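Local coordinates for protein phenylalanyl-tRNA synthetase beta chain (Pyrococcus horikoshii, PDB 2CXI) that forms the beta subunit of an alpha2beta2 synthetase that attaches phenylalanine to tRNA(Phe) using ATP, this N-terminal fragment carrying the B3/B4 and B5 domains, at residues 303-312 with 337-348; 28-36 with 46-54. All blocks are in the same frame, centred on the assembly; numbering follows the deposited sequence.

Contact 1 of 2, residues 303-312 with 337-348; sequences IKELLEKMMY and DILEDVLIAYGY
The ring of Tyr348 has the CA of Ala345 centred over one face, 3.9 Å above its plane, while the carbonyl O of Lys309 lies at its edge. Selenomethionine Met310 meets the same ring obliquely, its SE 4.4 Å from the ring centroid in a Met-aromatic contact; bends at chi2 and chi3 bring SE to the CE1 and OH side of the ring. The Tyr312 ring takes Asp341 at its edge: the phenol OH donates to OD2 of Asp341 at 2.6 Å, arriving on the anti side of the carboxylate and 18° out of its plane. Arg329 forms a salt bridge with this same OD2, which is thus gripped by two partners. Asp341 is a predicted ligand of the magnesium site shared with the alpha subunit, so Tyr312 may help to position it. These residues belong to the B5 domain, where helices 303-309 and 337-346 cross nearly perpendicularly, at 89°, with their axes 8.6 Å apart. Small Ala345 suits the close approach, its CB lying 3.4 Å from Leu306 O. Farther along, CD2 of Leu307 packs on CG2 of Val342 (3.5 Å), and CD1 of Ile338 sits obliquely to the Tyr312 ring. Met311, with positive phi, is the C-prime residue of a Schellman motif ending helix 303-309. A water bridges the two segments, accepting from Lys309 NZ and donating to Ala345 O.

Contact 2 of 2, residues 28-36 with 46-54; sequences VLYAKCELD and YFKLDSKDT
Lys32 and Asp53 reach each other at a slant, the ammonium NZ of Lys32 meeting OD2 of Asp53 at 2.7 Å in a salt bridge. The nitrogen comes to the anti side of the carboxylate, 32° out of its plane, and the other oxygen, OD1, accepts from Asn55 N. Lys32 is extended except for a bend at chi3 (66°), which swings CE and NZ toward the acid. With an alanine in its place, Asp53 OD2 would probably lose its ionic partner and the loop holding Asp53 would be less firmly tied to the end of helix 21-30. That helix closes in a Schellman motif with Lys32, at positive phi, as the C-prime residue, and the chain passes directly into the first strand of a beta hairpin. Strands 33-36 and 46-51 run antiparallel: Glu34 and Asp50 form a hydrogen-bonded pair, with Asp50 N donating to Glu34 O at 2.9 Å in the carbonyl plane. Beyond the strand, Lys52 N bonds to Lys32 O at 3.0 Å. Cys33, Leu35 and Leu49 share one face of the sheet, where apolar Leu49 suits packing against helices 21-30 and 62-72. CD2 of Leu49 touches CG1 of Val28 on helix 21-30 at 3.7 Å, and CD2 of Leu35 rests obliquely to the Phe47 ring, 3.7 Å from Phe47 CB. Asp36 and Lys48, the latter on the central strand between 3-7 and 33-41, lie side by side pointing the same way, OD2 of Asp36 3.6 Å from CD of Lys48, whose NZ continues to a salt bridge with Asp5.

Contact 1 joins two helices of the B5 domain, whereas contact 2 pairs the strands of an N-terminal hairpin and ties them to helix 21-30. Both are partly buried, with more of the touching residues buried in contact 1. Its interface is mainly apolar, with one side-chain hydrogen bond at a predicted magnesium ligand; contact 2 relies on backbone pairing, with apolar residues on one sheet face and charged ones toward the surface. Although distant in sequence, they meet: Tyr348 OH lies 3.1 Å from Tyr30 O, a probable hydrogen bond, and Ile344 CD1 packs on Lys32 NZ. Lys32 and Asp53 also approach the predicted metal site, near Asp341 and Asp331 respectively.

Contact 1 of 2, residues 303-312 with 337-348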
loop_
_atom_site.group_PDB
_atom_site.type_symbol
_atom_site.label_atom_id
_atom_site.label_comp_id
_atom_site.label_asym_id
_atom_site.label_seq_id
_atom_site.Cartn_x
_atom_site.Cartn_y
_atom_site.Cartn_z
ATOM N N ILE A 303 -54.064 3.361 -12.969
ATOM C CA ILE A 303 -52.860 3.245 -13.791
ATOM C C ILE A 303 -51.643 3.197 -12.880
ATOM O O ILE A 303 -50.743 2.363 -13.077
ATOM C CB ILE A 303 -52.729 4.397 -14.814
ATOM C CG1 ILE A 303 -53.921 4.362 -15.791
ATOM C CG2 ILE A 303 -51.387 4.251 -15.588
ATOM C CD1 ILE A 303 -54.032 5.570 -16.670
ATOM N N LYS A 304 -51.604 4.073 -11.867
ATOM C CA LYS A 304 -50.491 4.007 -10.915
ATOM C C LYS A 304 -50.313 2.591 -10.316
ATOM O O LYS A 304 -49.202 2.075 -10.240
ATOM C CB LYS A 304 -50.629 5.066 -9.811
ATOM C CG LYS A 304 -49.569 4.947 -8.712
ATOM C CD LYS A 304 -49.400 6.255 -7.960
ATOM C CE LYS A 304 -48.752 5.978 -6.611
ATOM N NZ LYS A 304 -48.145 7.182 -6.095
ATOM N N GLU A 305 -51.417 1.988 -9.888
ATOM C CA GLU A 305 -51.415 0.678 -9.258
ATOM C C GLU A 305 -50.933 -0.406 -10.219
ATOM O O GLU A 305 -50.255 -1.329 -9.808
ATOM C CB GLU A 305 -52.815 0.293 -8.811
ATOM C CG GLU A 305 -53.384 1.113 -7.656
ATOM C CD GLU A 305 -54.717 0.555 -7.215
ATOM O OE1 GLU A 305 -55.765 1.255 -7.345
ATOM O OE2 GLU A 305 -54.716 -0.618 -6.769
ATOM N N LEU A 306 -51.325 -0.315 -11.480
ATOM C CA LEU A 306 -50.864 -1.293 -12.480
ATOM C C LEU A 306 -49.350 -1.169 -12.720
ATOM O O LEU A 306 -48.644 -2.178 -12.755
ATOM C CB LEU A 306 -51.627 -1.128 -13.788
ATOM C CG LEU A 306 -53.113 -1.545 -13.778
ATOM C CD1 LEU A 306 -53.695 -1.267 -15.139
ATOM C CD2 LEU A 306 -53.361 -3.025 -13.386
ATOM N N LEU A 307 -48.856 0.064 -12.869
ATOM C CA LEU A 307 -47.417 0.278 -13.067
ATOM C C LEU A 307 -46.570 -0.111 -11.844
ATOM O O LEU A 307 -45.444 -0.573 -11.992
ATOM C CB LEU A 307 -47.154 1.735 -13.438
ATOM C CG LEU A 307 -47.650 2.157 -14.828
ATOM C CD1 LEU A 307 -47.511 3.672 -14.916
ATOM C CD2 LEU A 307 -46.864 1.486 -15.945
ATOM N N GLU A 308 -47.118 0.058 -10.635
ATOM C CA GLU A 308 -46.435 -0.462 -9.441
ATOM C C GLU A 308 -46.276 -1.997 -9.418
ATOM O O GLU A 308 -45.276 -2.476 -8.924
ATOM C CB GLU A 308 -47.065 0.074 -8.148
ATOM C CG GLU A 308 -46.873 1.576 -7.992
ATOM C CD GLU A 308 -47.532 2.144 -6.743
ATOM O OE1 GLU A 308 -48.556 1.592 -6.311
ATOM O OE2 GLU A 308 -47.028 3.161 -6.217
ATOM N N LYS A 309 -47.251 -2.749 -9.956
ATOM C CA LYS A 309 -47.108 -4.196 -10.156
ATOM C C LYS A 309 -46.048 -4.562 -11.191
ATOM O O LYS A 309 -45.636 -5.692 -11.238
ATOM C CB LYS A 309 -48.441 -4.832 -10.608
ATOM C CG LYS A 309 -49.522 -4.879 -9.548
ATOM C CD LYS A 309 -50.854 -5.348 -10.143
ATOM C CE LYS A 309 -51.970 -5.220 -9.088
ATOM N NZ LYS A 309 -53.215 -5.936 -9.535
HETATM N N MSE A 310 -45.652 -3.604 -12.030
HETATM C CA MSE A 310 -44.655 -3.803 -13.100
HETATM C C MSE A 310 -43.291 -3.255 -12.675
HETATM O O MSE A 310 -42.362 -3.141 -13.476
HETATM C CB MSE A 310 -45.136 -3.170 -14.401
HETATM C CG MSE A 310 -46.468 -3.742 -14.866
HETATM SE SE MSE A 310 -46.274 -5.742 -15.147
HETATM C CE MSE A 310 -45.068 -5.771 -16.744
HETATM N N MSE A 311 -43.195 -2.955 -11.386
HETATM C CA MSE A 311 -41.944 -2.581 -10.712
HETATM C C MSE A 311 -41.541 -1.134 -10.951
HETATM O O MSE A 311 -40.355 -0.784 -10.805
HETATM C CB MSE A 311 -40.788 -3.539 -11.049
HETATM C CG MSE A 311 -41.112 -5.004 -10.716
HETATM SE SE MSE A 311 -39.603 -6.185 -10.976
HETATM C CE MSE A 311 -39.365 -5.950 -12.722
ATOM N N TYR A 312 -42.522 -0.275 -11.251
ATOM C CA TYR A 312 -42.220 1.152 -11.400
ATOM C C TYR A 312 -42.487 1.919 -10.117
ATOM O O TYR A 312 -43.438 1.633 -9.399
ATOM C CB TYR A 312 -43.051 1.855 -12.496
ATOM C CG TYR A 312 -42.812 1.435 -13.920
ATOM C CD1 TYR A 312 -41.973 2.186 -14.772
ATOM C CD2 TYR A 312 -43.495 0.337 -14.446
ATOM C CE1 TYR A 312 -41.786 1.807 -16.106
ATOM C CE2 TYR A 312 -43.309 -0.039 -15.780
ATOM C CZ TYR A 312 -42.490 0.695 -16.595
ATOM O OH TYR A 312 -42.336 0.308 -17.910
ATOM N N ASP A 337 -43.936 1.716 -24.826
ATOM C CA ASP A 337 -43.371 0.688 -23.918
ATOM C C ASP A 337 -44.029 0.741 -22.520
ATOM O O ASP A 337 -44.240 -0.302 -21.916
ATOM C CB ASP A 337 -41.835 0.788 -23.784
ATOM C CG ASP A 337 -41.116 0.705 -25.106
ATOM O OD1 ASP A 337 -41.509 -0.116 -25.957
ATOM O OD2 ASP A 337 -40.138 1.431 -25.390
ATOM N N ILE A 338 -44.311 1.958 -22.015
ATOM C CA ILE A 338 -45.073 2.104 -20.780
ATOM C C ILE A 338 -46.477 1.541 -20.981
ATOM O O ILE A 338 -47.008 0.832 -20.118
ATOM C CB ILE A 338 -45.153 3.577 -20.322
ATOM C CG1 ILE A 338 -43.749 4.248 -20.358
ATOM C CG2 ILE A 338 -45.768 3.652 -18.926
ATOM C CD1 ILE A 338 -42.616 3.444 -19.537
ATOM N N LEU A 339 -47.068 1.880 -22.136
ATOM C CA LEU A 339 -48.417 1.393 -22.463
ATOM C C LEU A 339 -48.482 -0.130 -22.465
ATOM O O LEU A 339 -49.442 -0.733 -21.954
ATOM C CB LEU A 339 -48.867 1.955 -23.840
ATOM C CG LEU A 339 -50.166 1.362 -24.452
ATOM C CD1 LEU A 339 -51.371 1.544 -23.533
ATOM C CD2 LEU A 339 -50.399 2.016 -25.860
ATOM N N GLU A 340 -47.466 -0.759 -23.043
ATOM C CA GLU A 340 -47.406 -2.234 -23.058
ATOM C C GLU A 340 -47.418 -2.818 -21.653
ATOM O O GLU A 340 -48.113 -3.787 -21.376
ATOM C CB GLU A 340 -46.152 -2.718 -23.813
ATOM C CG GLU A 340 -46.211 -4.162 -24.295
ATOM C CD GLU A 340 -47.283 -4.365 -25.371
ATOM O OE1 GLU A 340 -47.668 -3.387 -26.056
ATOM O OE2 GLU A 340 -47.741 -5.505 -25.561
ATOM N N ASP A 341 -46.659 -2.219 -20.742
ATOM C CA ASP A 341 -46.593 -2.771 -19.367
ATOM C C ASP A 341 -47.926 -2.609 -18.639
ATOM O O ASP A 341 -48.313 -3.459 -17.847
ATOM C CB ASP A 341 -45.466 -2.107 -18.553
ATOM C CG ASP A 341 -44.082 -2.632 -18.917
ATOM O OD1 ASP A 341 -43.995 -3.675 -19.599
ATOM O OD2 ASP A 341 -43.033 -2.070 -18.525
ATOM N N VAL A 342 -48.611 -1.494 -18.877
ATOM C CA VAL A 342 -49.998 -1.301 -18.347
ATOM C C VAL A 342 -50.947 -2.409 -18.842
ATOM O O VAL A 342 -51.743 -2.974 -18.046
ATOM C CB VAL A 342 -50.551 0.116 -18.688
ATOM C CG1 VAL A 342 -52.040 0.265 -18.262
ATOM C CG2 VAL A 342 -49.725 1.193 -17.977
ATOM N N LEU A 343 -50.857 -2.720 -20.143
ATOM C CA LEU A 343 -51.713 -3.742 -20.747
ATOM C C LEU A 343 -51.390 -5.096 -20.158
ATOM O O LEU A 343 -52.283 -5.846 -19.823
ATOM C CB LEU A 343 -51.575 -3.775 -22.286
ATOM C CG LEU A 343 -52.054 -2.548 -23.053
ATOM C CD1 LEU A 343 -51.727 -2.643 -24.559
ATOM C CD2 LEU A 343 -53.560 -2.275 -22.848
ATOM N N ILE A 344 -50.101 -5.384 -19.978
ATOM C CA ILE A 344 -49.682 -6.625 -19.349
ATOM C C ILE A 344 -50.224 -6.765 -17.931
ATOM O O ILE A 344 -50.806 -7.800 -17.586
ATOM C CB ILE A 344 -48.125 -6.738 -19.333
ATOM C CG1 ILE A 344 -47.558 -6.851 -20.761
ATOM C CG2 ILE A 344 -47.714 -7.915 -18.450
ATOM C CD1 ILE A 344 -46.009 -6.783 -20.795
ATOM N N ALA A 345 -50.019 -5.727 -17.112
ATOM C CA ALA A 345 -50.440 -5.706 -15.690
ATOM C C ALA A 345 -51.945 -5.800 -15.521
ATOM O O ALA A 345 -52.431 -6.382 -14.536
ATOM C CB ALA A 345 -49.933 -4.459 -14.988
ATOM N N TYR A 346 -52.664 -5.181 -16.450
ATOM C CA TYR A 346 -54.123 -5.322 -16.548
ATOM C C TYR A 346 -54.555 -6.818 -16.516
ATOM O O TYR A 346 -55.649 -7.126 -16.072
ATOM C CB TYR A 346 -54.632 -4.608 -17.811
ATOM C CG TYR A 346 -56.136 -4.363 -17.836
ATOM C CD1 TYR A 346 -56.970 -5.060 -18.731
ATOM C CD2 TYR A 346 -56.726 -3.480 -16.952
ATOM C CE1 TYR A 346 -58.358 -4.851 -18.737
ATOM C CE2 TYR A 346 -58.096 -3.265 -16.954
ATOM C CZ TYR A 346 -58.909 -3.948 -17.832
ATOM O OH TYR A 346 -60.276 -3.709 -17.804
ATOM N N GLY A 347 -53.672 -7.729 -16.959
ATOM C CA GLY A 347 -53.912 -9.188 -16.936
ATOM C C GLY A 347 -53.729 -9.841 -15.561
ATOM O O GLY A 347 -54.307 -10.892 -15.285
ATOM N N TYR A 348 -52.955 -9.210 -14.682
ATOM C CA TYR A 348 -52.671 -9.756 -13.353
ATOM C C TYR A 348 -53.916 -9.855 -12.458
ATOM O O TYR A 348 -53.880 -10.535 -11.409
ATOM C CB TYR A 348 -51.610 -8.919 -12.630
ATOM C CG TYR A 348 -50.226 -8.930 -13.256
ATOM C CD1 TYR A 348 -49.223 -8.138 -12.715
ATOM C CD2 TYR A 348 -49.924 -9.721 -14.390
ATOM C CE1 TYR A 348 -47.938 -8.132 -13.261
ATOM C CE2 TYR A 348 -48.645 -9.727 -14.948
ATOM C CZ TYR A 348 -47.656 -8.924 -14.373
ATOM O OH TYR A 348 -46.372 -8.885 -14.879
ATOM O OXT TYR A 348 -54.804 -10.663 -12.802
HETATM O O HOH W 1 -54.065 -6.310 -12.405
#

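Contact 2 of 2, residues 28-36 with 46-54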
loop_
_atom_site.group_PDB
_atom_site.type_symbol
_atom_site.label_atom_id
_atom_site.label_comp_id
_atom_site.label_asym_id
_atom_site.label_seq_id
_atom_site.Cartn_x
_atom_site.Cartn_y
_atom_site.Cartn_z
ATOM N N VAL A 28 -46.644 -18.616 -14.706
ATOM C CA VAL A 28 -45.572 -18.413 -15.679
ATOM C C VAL A 28 -45.862 -17.210 -16.609
ATOM O O VAL A 28 -44.949 -16.470 -16.947
ATOM C CB VAL A 28 -45.191 -19.682 -16.463
ATOM C CG1 VAL A 28 -44.657 -20.796 -15.516
ATOM C CG2 VAL A 28 -46.371 -20.219 -17.329
ATOM N N LEU A 29 -47.127 -17.020 -16.992
ATOM C CA LEU A 29 -47.511 -15.906 -17.872
ATOM C C LEU A 29 -47.225 -14.545 -17.206
ATOM O O LEU A 29 -46.879 -13.574 -17.886
ATOM C CB LEU A 29 -48.986 -16.032 -18.297
ATOM C CG LEU A 29 -49.386 -17.417 -18.838
ATOM C CD1 LEU A 29 -50.904 -17.627 -19.038
ATOM C CD2 LEU A 29 -48.598 -17.761 -20.142
ATOM N N TYR A 30 -47.344 -14.480 -15.874
ATOM C CA TYR A 30 -46.957 -13.276 -15.125
ATOM C C TYR A 30 -45.472 -12.913 -15.328
ATOM O O TYR A 30 -45.089 -11.742 -15.216
ATOM C CB TYR A 30 -47.245 -13.437 -13.607
ATOM C CG TYR A 30 -48.710 -13.617 -13.231
ATOM C CD1 TYR A 30 -49.736 -13.189 -14.089
ATOM C CD2 TYR A 30 -49.071 -14.179 -11.996
ATOM C CE1 TYR A 30 -51.096 -13.359 -13.740
ATOM C CE2 TYR A 30 -50.407 -14.357 -11.641
ATOM C CZ TYR A 30 -51.411 -13.938 -12.516
ATOM O OH TYR A 30 -52.740 -14.093 -12.172
ATOM N N ALA A 31 -44.629 -13.919 -15.586
ATOM C CA ALA A 31 -43.192 -13.674 -15.797
ATOM C C ALA A 31 -42.862 -13.574 -17.287
ATOM O O ALA A 31 -41.705 -13.725 -17.695
ATOM C CB ALA A 31 -42.386 -14.784 -15.175
ATOM N N LYS A 32 -43.892 -13.361 -18.101
ATOM C CA LYS A 32 -43.746 -13.262 -19.566
ATOM C C LYS A 32 -43.084 -14.511 -20.148
ATOM O O LYS A 32 -42.285 -14.448 -21.085
ATOM C CB LYS A 32 -43.003 -11.982 -19.993
ATOM C CG LYS A 32 -43.473 -10.701 -19.273
ATOM C CD LYS A 32 -42.792 -9.447 -19.870
ATOM C CE LYS A 32 -43.229 -9.216 -21.304
ATOM N NZ LYS A 32 -42.638 -7.933 -21.793
ATOM N N CYS A 33 -43.443 -15.665 -19.608
ATOM C CA CYS A 33 -43.034 -16.875 -20.268
ATOM C C CYS A 33 -44.095 -17.956 -20.319
ATOM O O CYS A 33 -45.174 -17.809 -19.746
ATOM C CB CYS A 33 -41.726 -17.398 -19.734
ATOM S SG CYS A 33 -41.752 -17.687 -17.997
ATOM N N GLU A 34 -43.767 -19.017 -21.045
ATOM C CA GLU A 34 -44.669 -20.151 -21.206
ATOM C C GLU A 34 -44.031 -21.396 -20.619
ATOM O O GLU A 34 -42.803 -21.527 -20.590
ATOM C CB GLU A 34 -44.958 -20.378 -22.698
ATOM C CG GLU A 34 -45.627 -19.201 -23.375
ATOM C CD GLU A 34 -47.147 -19.240 -23.322
ATOM O OE1 GLU A 34 -47.742 -20.281 -22.918
ATOM O OE2 GLU A 34 -47.760 -18.195 -23.684
ATOM N N LEU A 35 -44.874 -22.285 -20.112
ATOM C CA LEU A 35 -44.415 -23.540 -19.604
ATOM C C LEU A 35 -44.172 -24.507 -20.752
ATOM O O LEU A 35 -45.118 -25.103 -21.301
ATOM C CB LEU A 35 -45.479 -24.118 -18.658
ATOM C CG LEU A 35 -45.123 -24.496 -17.229
ATOM C CD1 LEU A 35 -46.283 -25.294 -16.587
ATOM C CD2 LEU A 35 -43.737 -25.188 -17.065
ATOM N N ASP A 36 -42.902 -24.649 -21.137
ATOM C CA ASP A 36 -42.550 -25.504 -22.264
ATOM C C ASP A 36 -42.525 -26.985 -21.907
ATOM O O ASP A 36 -42.830 -27.834 -22.761
ATOM C CB ASP A 36 -41.191 -25.100 -22.843
ATOM C CG ASP A 36 -40.964 -25.656 -24.225
ATOM O OD1 ASP A 36 -41.834 -25.421 -25.095
ATOM O OD2 ASP A 36 -39.968 -26.356 -24.517
ATOM N N TYR A 46 -38.990 -30.123 -12.169
ATOM C CA TYR A 46 -38.350 -29.091 -12.994
ATOM C C TYR A 46 -39.303 -28.583 -14.063
ATOM O O TYR A 46 -40.183 -29.339 -14.524
ATOM C CB TYR A 46 -37.105 -29.663 -13.664
ATOM C CG TYR A 46 -36.029 -29.979 -12.664
ATOM C CD1 TYR A 46 -35.134 -29.001 -12.252
ATOM C CD2 TYR A 46 -35.929 -31.265 -12.096
ATOM C CE1 TYR A 46 -34.135 -29.298 -11.302
ATOM C CE2 TYR A 46 -34.946 -31.567 -11.160
ATOM C CZ TYR A 46 -34.052 -30.588 -10.767
ATOM O OH TYR A 46 -33.068 -30.895 -9.837
ATOM N N PHE A 47 -39.172 -27.297 -14.394
ATOM C CA PHE A 47 -39.833 -26.694 -15.538
ATOM C C PHE A 47 -38.785 -26.283 -16.584
ATOM O O PHE A 47 -37.662 -25.840 -16.234
ATOM C CB PHE A 47 -40.604 -25.418 -15.138
ATOM C CG PHE A 47 -41.551 -25.560 -13.988
ATOM C CD1 PHE A 47 -42.227 -26.762 -13.713
ATOM C CD2 PHE A 47 -41.880 -24.414 -13.234
ATOM C CE1 PHE A 47 -43.139 -26.835 -12.675
ATOM C CE2 PHE A 47 -42.818 -24.473 -12.201
ATOM C CZ PHE A 47 -43.453 -25.678 -11.916
ATOM N N LYS A 48 -39.136 -26.431 -17.857
ATOM C CA LYS A 48 -38.480 -25.662 -18.895
ATOM C C LYS A 48 -39.399 -24.474 -19.239
ATOM O O LYS A 48 -40.572 -24.646 -19.612
ATOM C CB LYS A 48 -38.170 -26.478 -20.144
ATOM C CG LYS A 48 -37.396 -25.634 -21.205
ATOM C CD LYS A 48 -36.999 -26.472 -22.421
ATOM C CE LYS A 48 -36.280 -27.768 -22.005
ATOM N NZ LYS A 48 -34.856 -27.527 -21.593
ATOM N N LEU A 49 -38.859 -23.272 -19.063
ATOM C CA LEU A 49 -39.580 -22.051 -19.347
ATOM C C LEU A 49 -39.115 -21.471 -20.678
ATOM O O LEU A 49 -37.950 -21.622 -21.066
ATOM C CB LEU A 49 -39.394 -21.045 -18.199
ATOM C CG LEU A 49 -39.800 -21.496 -16.791
ATOM C CD1 LEU A 49 -39.555 -20.399 -15.757
ATOM C CD2 LEU A 49 -41.317 -21.865 -16.812
ATOM N N ASP A 50 -40.054 -20.861 -21.394
ATOM C CA ASP A 50 -39.755 -20.266 -22.679
ATOM C C ASP A 50 -39.990 -18.786 -22.501
ATOM O O ASP A 50 -41.135 -18.342 -22.345
ATOM C CB ASP A 50 -40.685 -20.846 -23.736
ATOM C CG ASP A 50 -40.426 -20.311 -25.148
ATOM O OD1 ASP A 50 -39.539 -19.463 -25.376
ATOM O OD2 ASP A 50 -41.122 -20.742 -26.107
ATOM N N SER A 51 -38.900 -18.028 -22.493
ATOM C CA SER A 51 -39.014 -16.588 -22.238
ATOM C C SER A 51 -39.347 -15.849 -23.483
ATOM O O SER A 51 -38.606 -15.861 -24.480
ATOM C CB SER A 51 -37.780 -15.958 -21.609
ATOM O OG SER A 51 -38.039 -14.561 -21.445
ATOM N N LYS A 52 -40.493 -15.201 -23.406
ATOM C CA LYS A 52 -41.090 -14.599 -24.553
ATOM C C LYS A 52 -40.468 -13.227 -24.827
ATOM O O LYS A 52 -40.564 -12.729 -25.926
ATOM C CB LYS A 52 -42.612 -14.546 -24.362
ATOM C CG LYS A 52 -43.252 -15.956 -24.303
ATOM C CD LYS A 52 -42.769 -16.840 -25.474
ATOM C CE LYS A 52 -43.455 -18.222 -25.517
ATOM N NZ LYS A 52 -44.896 -18.208 -25.961
ATOM N N ASP A 53 -39.812 -12.632 -23.841
ATOM C CA ASP A 53 -39.250 -11.282 -24.042
ATOM C C ASP A 53 -37.721 -11.311 -24.319
ATOM O O ASP A 53 -36.878 -11.412 -23.406
ATOM C CB ASP A 53 -39.676 -10.380 -22.871
ATOM C CG ASP A 53 -39.403 -8.909 -23.117
ATOM O OD1 ASP A 53 -38.558 -8.565 -23.978
ATOM O OD2 ASP A 53 -39.980 -8.025 -22.457
ATOM N N THR A 54 -37.377 -11.219 -25.598
ATOM C CA THR A 54 -35.978 -11.281 -26.063
ATOM C C THR A 54 -35.099 -10.051 -25.673
ATOM O O THR A 54 -33.871 -10.047 -25.859
ATOM C CB THR A 54 -35.989 -11.457 -27.580
ATOM O OG1 THR A 54 -34.650 -11.340 -28.079
ATOM C CG2 THR A 54 -36.751 -10.278 -28.266
#